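Acetate CoA-transferase subunit beta (Escherichia coli DH5[alpha], PDB 5DBN) catalyses, as the beta subunit of a coenzyme A transferase, the transfer of CoA from acetyl-CoA to acetoacetate and other short-chain fatty acids through a covalent enzyme-CoA intermediate. Local coordinates at residues B[100-105]-B[152-157]; B[106-111]-B[156-161]. One frame throughout, in Å; residues are numbered along the deposited sequence.

Contact 1 of 2, residues B[100-105]-B[152-157]; sequences GLQVDE and RRCTMP
Gln102 and Asp104, two residues apart on strand 102-104, each reach across with a side-chain oxygen to backbone N-H groups of 152-157. Gln102 OE1 takes two of them: Thr155 N at 3.0 Å, tilted 15° from the carbonyl plane, and Met156 N at 3.2 Å, which lies above that plane. With the chain of Gln102 extended beyond CG, CD stands well out from the strand and OE1 meets the turning backbone. Two bonds thus grip one oxygen. Asp104 OD2 accepts from Cys154 N at 3.0 Å through its anti lone pair. Its other oxygen, OD1, bonds to the N of Asn108, tying the same carboxylate to the next turn. Replacing Gln102 by an alanine would probably leave the N-H groups of Thr155 and Met156 without their shared acceptor and open a gap beside the Met156 chain.

Between the two segments the opposite charges approach without pairing. The Asp104 carboxylate stands 4.4 Å from Arg153 NH1, measured from OD2, too far for a salt bridge. The Glu105 carboxylate instead makes a salt bridge with Arg202 through OE2, while its aliphatic CG packs 3.4 Å from Arg152 O.

Van der Waals packing gathers at the other end. The extended Met156 chain crosses that of Gln102 at about a right angle, its CG 3.6 Å from OE1 and its CE near NE2. Met156 SD makes an apolar contact with Leu101 CB at 3.9 Å, and Thr155 CG2 lies 3.4 Å from Gln102 NE2.

Strand 102-104 is the middle of a three-stranded sheet, between 109-110 and 150-151. Val103 bonds through its backbone to Lys149 and Leu151, and the loop leaving strand 150-151 is held by side chains instead.

Contact 2 of 2, residues B[106-111]-B[156-161]; sequences EANLAN and MPLTAQ
Asn108 and Gln161 lie side by side and point the same way, their amide planes 28° apart. The oxygen tip of Asn108 does the touching: OD1 rests 3.2 Å from Gln161 CA and also meets Gln161 CB, while accepting a hydrogen bond from the N of His162, the next residue along. Behind the amide, Asn108 CB packs on Leu158 CD2 at 3.8 Å. The second amide, that of Asn111, crosses the Thr159 side chain obliquely. Its OD1 accepts from Thr159 OG1 in a bond modelled very short, its length doubtful; with ND2 bonded to the carbonyl oxygen of Gly99, this probably holds the amide at both ends. Thr159 OG1 lies anti to its own carbonyl carbon (chi1 -59°), the position from which it meets Asn111.

Between the two amides the backbones pair. Leu109 N donates to Ala160 O at 3.0 Å in a nearly straight bond (174°). Leu109 O accepts from Thr159 N, in a bond whose modelled length is doubtfully short, and, weakly, from Ala160 N at 3.3 Å, with Leu158 CA also close by in a C-H...O contact. Ala110 CB approaches Pro157 O at 3.2 Å and meets the CB of Met156 at 4.1 Å.

Helix 125-131 covers one side, Val129 touching both Leu109 and Ala160, and Leu158 packs on the backbone of a neighbouring subunit. The side chain of Glu46, the predicted active-site residue, is about 10 Å from that of Asn111.

Thr159 and Ala160 both face Leu109, which makes this a classic beta bulge in an antiparallel hydrogen-bonded pairing, a single bridge by which an otherwise irregular loop is fastened to the edge strand 109-110.

Both contacts fasten the loop between strands 150-151 and 166-168 to the hairpin of strands 102-104 and 109-110, and they share Met156 and Pro157. Contact 1 is partly buried, with arginines at the surface, whereas contact 2 is buried and reaches a helix and another subunit. Their chemistry differs accordingly: at the middle strand, side-chain oxygens accept from loop N-H groups, while backbone pairing dominates at the edge strand. Ala110 O couples the two as probable joint acceptor for Leu101 N and Gln102 N, a classic beta bulge within the hairpin, and Arg153 NH1 packs on Leu158 CD2 from one contact to the other.

Contact 1 of 2, residues B[100-105]-B[152-157]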
# COMPACT_ATOMS: atom_id res chain seq x y z
N GLY B 100 -14.90 -25.84 -6.06
CA GLY B 100 -13.89 -26.77 -5.62
C GLY B 100 -13.74 -27.98 -6.51
O GLY B 100 -14.70 -28.46 -7.11
N LEU B 101 -12.50 -28.46 -6.62
CA LEU B 101 -12.21 -29.71 -7.29
C LEU B 101 -12.10 -30.80 -6.24
O LEU B 101 -12.59 -31.91 -6.43
CB LEU B 101 -10.91 -29.63 -8.10
CG LEU B 101 -10.86 -28.58 -9.21
CD1 LEU B 101 -9.42 -28.30 -9.61
CD2 LEU B 101 -11.68 -29.05 -10.41
N GLN B 102 -11.47 -30.46 -5.12
CA GLN B 102 -11.29 -31.39 -4.02
C GLN B 102 -11.20 -30.68 -2.67
O GLN B 102 -10.66 -29.58 -2.56
CB GLN B 102 -10.04 -32.24 -4.24
CG GLN B 102 -10.14 -33.17 -5.44
CD GLN B 102 -8.94 -34.08 -5.59
OE1 GLN B 102 -7.87 -33.84 -5.02
NE2 GLN B 102 -9.11 -35.14 -6.38
N VAL B 103 -11.74 -31.35 -1.64
CA VAL B 103 -11.61 -30.91 -0.26
C VAL B 103 -11.36 -32.16 0.58
O VAL B 103 -11.85 -33.23 0.23
CB VAL B 103 -12.88 -30.17 0.24
CG1 VAL B 103 -12.72 -29.73 1.69
CG2 VAL B 103 -13.18 -28.98 -0.65
N ASP B 104 -10.60 -32.04 1.67
CA ASP B 104 -10.33 -33.20 2.51
C ASP B 104 -10.53 -32.94 4.01
O ASP B 104 -10.83 -31.82 4.43
CB ASP B 104 -8.91 -33.72 2.27
CG ASP B 104 -7.83 -32.68 2.54
OD1 ASP B 104 -8.04 -31.77 3.37
OD2 ASP B 104 -6.75 -32.79 1.92
N GLU B 105 -10.38 -34.01 4.79
CA GLU B 105 -10.64 -33.99 6.22
C GLU B 105 -9.76 -32.99 6.96
O GLU B 105 -10.11 -32.53 8.05
CB GLU B 105 -10.43 -35.39 6.81
CG GLU B 105 -9.01 -35.91 6.66
CD GLU B 105 -8.88 -37.39 6.99
OE1 GLU B 105 -9.82 -38.16 6.68
OE2 GLU B 105 -7.84 -37.78 7.56
N ARG B 152 -9.67 -38.09 1.79
CA ARG B 152 -8.82 -38.09 2.98
C ARG B 152 -7.70 -37.07 2.82
O ARG B 152 -7.32 -36.39 3.76
CB ARG B 152 -8.24 -39.47 3.24
CG ARG B 152 -9.27 -40.50 3.70
CD ARG B 152 -8.62 -41.85 3.94
NE ARG B 152 -9.59 -42.82 4.45
CZ ARG B 152 -9.27 -44.04 4.86
NH1 ARG B 152 -8.01 -44.46 4.82
NH2 ARG B 152 -10.21 -44.86 5.32
N ARG B 153 -7.17 -37.00 1.60
CA ARG B 153 -6.10 -36.07 1.27
C ARG B 153 -6.20 -35.70 -0.20
O ARG B 153 -6.31 -36.59 -1.05
CB ARG B 153 -4.73 -36.68 1.58
CG ARG B 153 -3.54 -35.81 1.20
CD ARG B 153 -3.58 -34.45 1.89
NE ARG B 153 -2.33 -33.71 1.73
CZ ARG B 153 -2.04 -32.91 0.70
NH1 ARG B 153 -2.91 -32.74 -0.29
NH2 ARG B 153 -0.88 -32.28 0.66
N CYS B 154 -6.19 -34.41 -0.49
CA CYS B 154 -6.26 -33.95 -1.87
C CYS B 154 -5.10 -34.53 -2.67
O CYS B 154 -3.97 -34.55 -2.20
CB CYS B 154 -6.23 -32.42 -1.94
SG CYS B 154 -7.69 -31.61 -1.24
N THR B 155 -5.39 -35.01 -3.88
CA THR B 155 -4.35 -35.55 -4.75
C THR B 155 -3.94 -34.48 -5.76
O THR B 155 -2.84 -34.53 -6.31
CB THR B 155 -4.82 -36.82 -5.49
OG1 THR B 155 -3.72 -37.40 -6.21
CG2 THR B 155 -5.96 -36.52 -6.45
N MET B 156 -4.82 -33.52 -5.99
CA MET B 156 -4.53 -32.41 -6.89
C MET B 156 -3.80 -31.30 -6.14
O MET B 156 -3.87 -31.24 -4.91
CB MET B 156 -5.82 -31.86 -7.51
CG MET B 156 -6.61 -32.89 -8.31
SD MET B 156 -8.08 -32.18 -9.07
CE MET B 156 -8.80 -33.63 -9.83
N PRO B 157 -3.10 -30.41 -6.87
CA PRO B 157 -2.36 -29.32 -6.23
C PRO B 157 -3.25 -28.42 -5.37
O PRO B 157 -4.30 -27.96 -5.82
CB PRO B 157 -1.79 -28.54 -7.42
CG PRO B 157 -1.72 -29.53 -8.52
CD PRO B 157 -2.90 -30.43 -8.33

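Contact 2 of 2, residues B[106-111]-B[156-161]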
# COMPACT_ATOMS: atom_id res chain seq x y z
N GLU B 106 -8.61 -32.65 6.37
CA GLU B 106 -7.71 -31.66 6.96
C GLU B 106 -8.06 -30.25 6.50
O GLU B 106 -7.27 -29.32 6.68
CB GLU B 106 -6.26 -31.99 6.60
CG GLU B 106 -5.79 -33.35 7.11
CD GLU B 106 -5.80 -33.44 8.63
OE1 GLU B 106 -5.49 -32.42 9.29
OE2 GLU B 106 -6.12 -34.52 9.16
N ALA B 107 -9.24 -30.10 5.90
CA ALA B 107 -9.75 -28.81 5.44
C ALA B 107 -8.87 -28.18 4.36
O ALA B 107 -8.97 -26.98 4.10
CB ALA B 107 -9.89 -27.85 6.63
N ASN B 108 -8.04 -28.99 3.70
CA ASN B 108 -7.26 -28.51 2.57
C ASN B 108 -8.17 -28.30 1.36
O ASN B 108 -9.22 -28.92 1.26
CB ASN B 108 -6.13 -29.48 2.23
CG ASN B 108 -5.22 -29.75 3.41
OD1 ASN B 108 -4.95 -28.87 4.22
ND2 ASN B 108 -4.72 -30.98 3.50
N LEU B 109 -7.75 -27.43 0.45
CA LEU B 109 -8.54 -27.12 -0.74
C LEU B 109 -7.69 -27.18 -2.00
O LEU B 109 -6.53 -26.75 -2.01
CB LEU B 109 -9.18 -25.74 -0.62
CG LEU B 109 -9.99 -25.26 -1.83
CD1 LEU B 109 -11.23 -26.12 -2.03
CD2 LEU B 109 -10.36 -23.79 -1.69
N ALA B 110 -8.28 -27.71 -3.07
CA ALA B 110 -7.70 -27.67 -4.40
C ALA B 110 -8.79 -27.25 -5.38
O ALA B 110 -9.82 -27.92 -5.49
CB ALA B 110 -7.12 -29.02 -4.78
N ASN B 111 -8.58 -26.13 -6.08
CA ASN B 111 -9.61 -25.62 -6.99
C ASN B 111 -9.06 -24.67 -8.05
O ASN B 111 -9.79 -23.81 -8.54
CB ASN B 111 -10.72 -24.92 -6.20
CG ASN B 111 -10.34 -23.52 -5.74
OD1 ASN B 111 -9.17 -23.21 -5.53
ND2 ASN B 111 -11.34 -22.67 -5.56
N MET B 156 -4.82 -33.52 -5.99
CA MET B 156 -4.53 -32.41 -6.89
C MET B 156 -3.80 -31.30 -6.14
O MET B 156 -3.87 -31.24 -4.91
CB MET B 156 -5.82 -31.86 -7.51
CG MET B 156 -6.61 -32.89 -8.31
SD MET B 156 -8.08 -32.18 -9.07
CE MET B 156 -8.80 -33.63 -9.83
N PRO B 157 -3.10 -30.41 -6.87
CA PRO B 157 -2.36 -29.32 -6.23
C PRO B 157 -3.25 -28.42 -5.37
O PRO B 157 -4.30 -27.96 -5.82
CB PRO B 157 -1.79 -28.54 -7.42
CG PRO B 157 -1.72 -29.53 -8.52
CD PRO B 157 -2.90 -30.43 -8.33
N LEU B 158 -2.82 -28.17 -4.14
CA LEU B 158 -3.63 -27.40 -3.19
C LEU B 158 -3.72 -25.93 -3.57
O LEU B 158 -2.78 -25.35 -4.11
CB LEU B 158 -3.04 -27.52 -1.78
CG LEU B 158 -2.96 -28.91 -1.16
CD1 LEU B 158 -2.41 -28.81 0.25
CD2 LEU B 158 -4.32 -29.58 -1.15
N THR B 159 -4.88 -25.35 -3.30
CA THR B 159 -5.06 -23.91 -3.33
C THR B 159 -4.55 -23.35 -2.01
O THR B 159 -3.93 -22.29 -1.95
CB THR B 159 -6.53 -23.51 -3.55
OG1 THR B 159 -6.99 -24.07 -4.78
CG2 THR B 159 -6.69 -22.00 -3.58
N ALA B 160 -4.84 -24.08 -0.94
CA ALA B 160 -4.39 -23.73 0.40
C ALA B 160 -4.54 -24.93 1.32
O ALA B 160 -5.19 -25.91 0.97
CB ALA B 160 -5.17 -22.55 0.93
N GLN B 161 -3.94 -24.84 2.50
CA GLN B 161 -4.04 -25.90 3.50
C GLN B 161 -4.81 -25.42 4.72
O GLN B 161 -4.62 -24.29 5.18
CB GLN B 161 -2.65 -26.40 3.91
CG GLN B 161 -1.76 -25.33 4.50
CD GLN B 161 -0.41 -25.88 4.93
OE1 GLN B 161 -0.07 -27.02 4.63
NE2 GLN B 161 0.37 -25.06 5.64